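Local coordinates for protein DyP-type peroxidase (Thermobifida cellulosilytica, PDB 4GS1) that probably uses its haem iron and hydrogen peroxide to oxidise dyes and related substrates, as in other dye-decolourising peroxidases, at residues Thr75-Trp80 against Ile109-Ser114. Numbering follows the deposited sequence.
Sequences TALRTW and IGIGGS
Leu77 and Trp80 meet Ile109 and Ile111 where helix 66-90 runs almost antiparallel to strand 106-111, the two short axes making 164° and approaching to 9.9 Å, with the CA atoms of Leu77 and Ile109 7.6 Å apart. In each touching pair the closest atoms are both carbons, and no hydrogen bond links the segments; 212 Å² of surface is buried on the two sides together.

Leu77 divides its two methyls between the isoleucines. Its CD2 touches Ile109 CG2 at 3.5 Å, the closest approach across the interface, while CD1 lies 4.1 Å from Ile111 CD1; the Leu77 and Ile111 side chains cross at about a right angle. With CG of Leu77 opposite its carbonyl carbon (chi1 -68°), the branched end comes nearer the strand than the initial direction of the side chain suggests. Ile109 also uses both its branches: CG2 goes to Leu77, and CD1 sits 3.9 Å from Trp80 CB, at the root of the indole. Ile109 CG2 lies obliquely to the Trp80 ring. Within the helix, Ala76 O stands 3.2 Å above one face of that ring, offset toward its rim.

From CB, the pyrrole side of the indole heads away from Ile109: Trp80 NE1 bonds to Leu168 O of helix 158-172, which satisfies this buried donor, and the ring meets that of Phe56 at about 45°. Strand 106-111 is outermost in the four-stranded antiparallel N-terminal sheet, consistent with the ferredoxin-like fold of DyP-type peroxidases, and Ile111 makes a backbone hydrogen bond with Ala378 of strand 369-379 in the second sheet. Helix 66-90 packs on the N-terminal sheet, with Leu77 and Trp80 also touching Leu149 on the adjacent strand 149-155 and Trp80 continuing to Thr176 on strand 176-185.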
loop_
_atom_site.group_PDB
_atom_site.type_symbol
_atom_site.label_atom_id
_atom_site.label_comp_id
_atom_site.label_asym_id
_atom_site.label_seq_id
_atom_site.Cartn_x
_atom_site.Cartn_y
_atom_site.Cartn_z
ATOM N N THR B 75 0.298 -30.292 5.331
ATOM C CA THR B 75 -1.024 -29.681 5.212
ATOM C C THR B 75 -0.951 -28.275 4.622
ATOM O O THR B 75 -1.680 -27.945 3.683
ATOM C CB THR B 75 -1.719 -29.595 6.584
ATOM O OG1 THR B 75 -2.008 -30.917 7.054
ATOM C CG2 THR B 75 -3.013 -28.811 6.479
ATOM N N ALA B 76 -0.070 -27.448 5.174
ATOM C CA ALA B 76 0.031 -26.064 4.729
ATOM C C ALA B 76 0.533 -25.976 3.293
ATOM O O ALA B 76 -0.052 -25.276 2.459
ATOM C CB ALA B 76 0.946 -25.274 5.658
ATOM N N LEU B 77 1.629 -26.669 3.009
ATOM C CA LEU B 77 2.240 -26.600 1.682
ATOM C C LEU B 77 1.310 -27.114 0.574
ATOM O O LEU B 77 1.215 -26.502 -0.498
ATOM C CB LEU B 77 3.581 -27.344 1.667
ATOM C CG LEU B 77 4.709 -26.718 2.501
ATOM C CD1 LEU B 77 5.837 -27.711 2.700
ATOM C CD2 LEU B 77 5.255 -25.454 1.846
ATOM N N ARG B 78 0.621 -28.224 0.831
ATOM C CA ARG B 78 -0.333 -28.761 -0.144
ATOM C C ARG B 78 -1.509 -27.816 -0.354
ATOM O O ARG B 78 -1.927 -27.572 -1.486
ATOM C CB ARG B 78 -0.860 -30.143 0.269
ATOM C CG ARG B 78 -1.774 -30.765 -0.800
ATOM C CD ARG B 78 -2.710 -31.850 -0.257
ATOM N NE ARG B 78 -2.160 -32.543 0.904
ATOM C CZ ARG B 78 -2.622 -32.400 2.142
ATOM N NH1 ARG B 78 -3.654 -31.599 2.383
ATOM N NH2 ARG B 78 -2.054 -33.060 3.141
ATOM N N THR B 79 -2.043 -27.286 0.739
ATOM C CA THR B 79 -3.182 -26.384 0.659
ATOM C C THR B 79 -2.852 -25.130 -0.147
ATOM O O THR B 79 -3.612 -24.743 -1.039
ATOM C CB THR B 79 -3.692 -26.013 2.063
ATOM O OG1 THR B 79 -4.137 -27.205 2.725
ATOM C CG2 THR B 79 -4.841 -25.025 1.976
ATOM N N TRP B 80 -1.720 -24.499 0.155
ATOM C CA TRP B 80 -1.313 -23.313 -0.600
ATOM C C TRP B 80 -1.080 -23.653 -2.071
ATOM O O TRP B 80 -1.418 -22.866 -2.952
ATOM C CB TRP B 80 -0.050 -22.686 -0.009
ATOM C CG TRP B 80 -0.248 -21.955 1.302
ATOM C CD1 TRP B 80 -1.378 -21.305 1.735
ATOM C CD2 TRP B 80 0.729 -21.797 2.333
ATOM N NE1 TRP B 80 -1.151 -20.753 2.982
ATOM C CE2 TRP B 80 0.135 -21.041 3.368
ATOM C CE3 TRP B 80 2.060 -22.210 2.481
ATOM C CZ2 TRP B 80 0.826 -20.699 4.539
ATOM C CZ3 TRP B 80 2.740 -21.876 3.641
ATOM C CH2 TRP B 80 2.119 -21.133 4.659
ATOM N N ILE B 109 5.913 -20.140 -3.050
ATOM C CA ILE B 109 5.872 -20.832 -1.764
ATOM C C ILE B 109 7.283 -21.189 -1.282
ATOM O O ILE B 109 8.055 -21.820 -2.005
ATOM C CB ILE B 109 5.018 -22.133 -1.852
ATOM C CG1 ILE B 109 3.585 -21.822 -2.309
ATOM C CG2 ILE B 109 4.998 -22.845 -0.523
ATOM C CD1 ILE B 109 2.768 -23.091 -2.657
ATOM N N GLY B 110 7.626 -20.788 -0.060
ATOM C CA GLY B 110 8.970 -21.036 0.444
ATOM C C GLY B 110 9.021 -21.652 1.826
ATOM O O GLY B 110 8.024 -21.649 2.565
ATOM N N ILE B 111 10.206 -22.144 2.186
ATOM C CA ILE B 111 10.407 -22.943 3.390
ATOM C C ILE B 111 11.627 -22.438 4.156
ATOM O O ILE B 111 12.691 -22.224 3.570
ATOM C CB ILE B 111 10.631 -24.417 2.991
ATOM C CG1 ILE B 111 9.325 -25.023 2.466
ATOM C CG2 ILE B 111 11.179 -25.242 4.163
ATOM C CD1 ILE B 111 9.522 -26.327 1.696
ATOM N N GLY B 112 11.475 -22.237 5.463
ATOM C CA GLY B 112 12.575 -21.748 6.279
ATOM C C GLY B 112 13.370 -22.862 6.928
ATOM O O GLY B 112 12.851 -23.955 7.145
ATOM N N GLY B 113 14.631 -22.590 7.256
ATOM C CA GLY B 113 15.447 -23.577 7.948
ATOM C C GLY B 113 14.820 -24.061 9.247
ATOM O O GLY B 113 14.948 -25.228 9.608
ATOM N N SER B 114 14.135 -23.166 9.952
ATOM C CA SER B 114 13.509 -23.526 11.230
ATOM C C SER B 114 12.398 -24.571 11.087
ATOM O O SER B 114 12.069 -25.265 12.053
ATOM C CB SER B 114 12.979 -22.277 11.934
ATOM O OG SER B 114 12.061 -21.583 11.101
#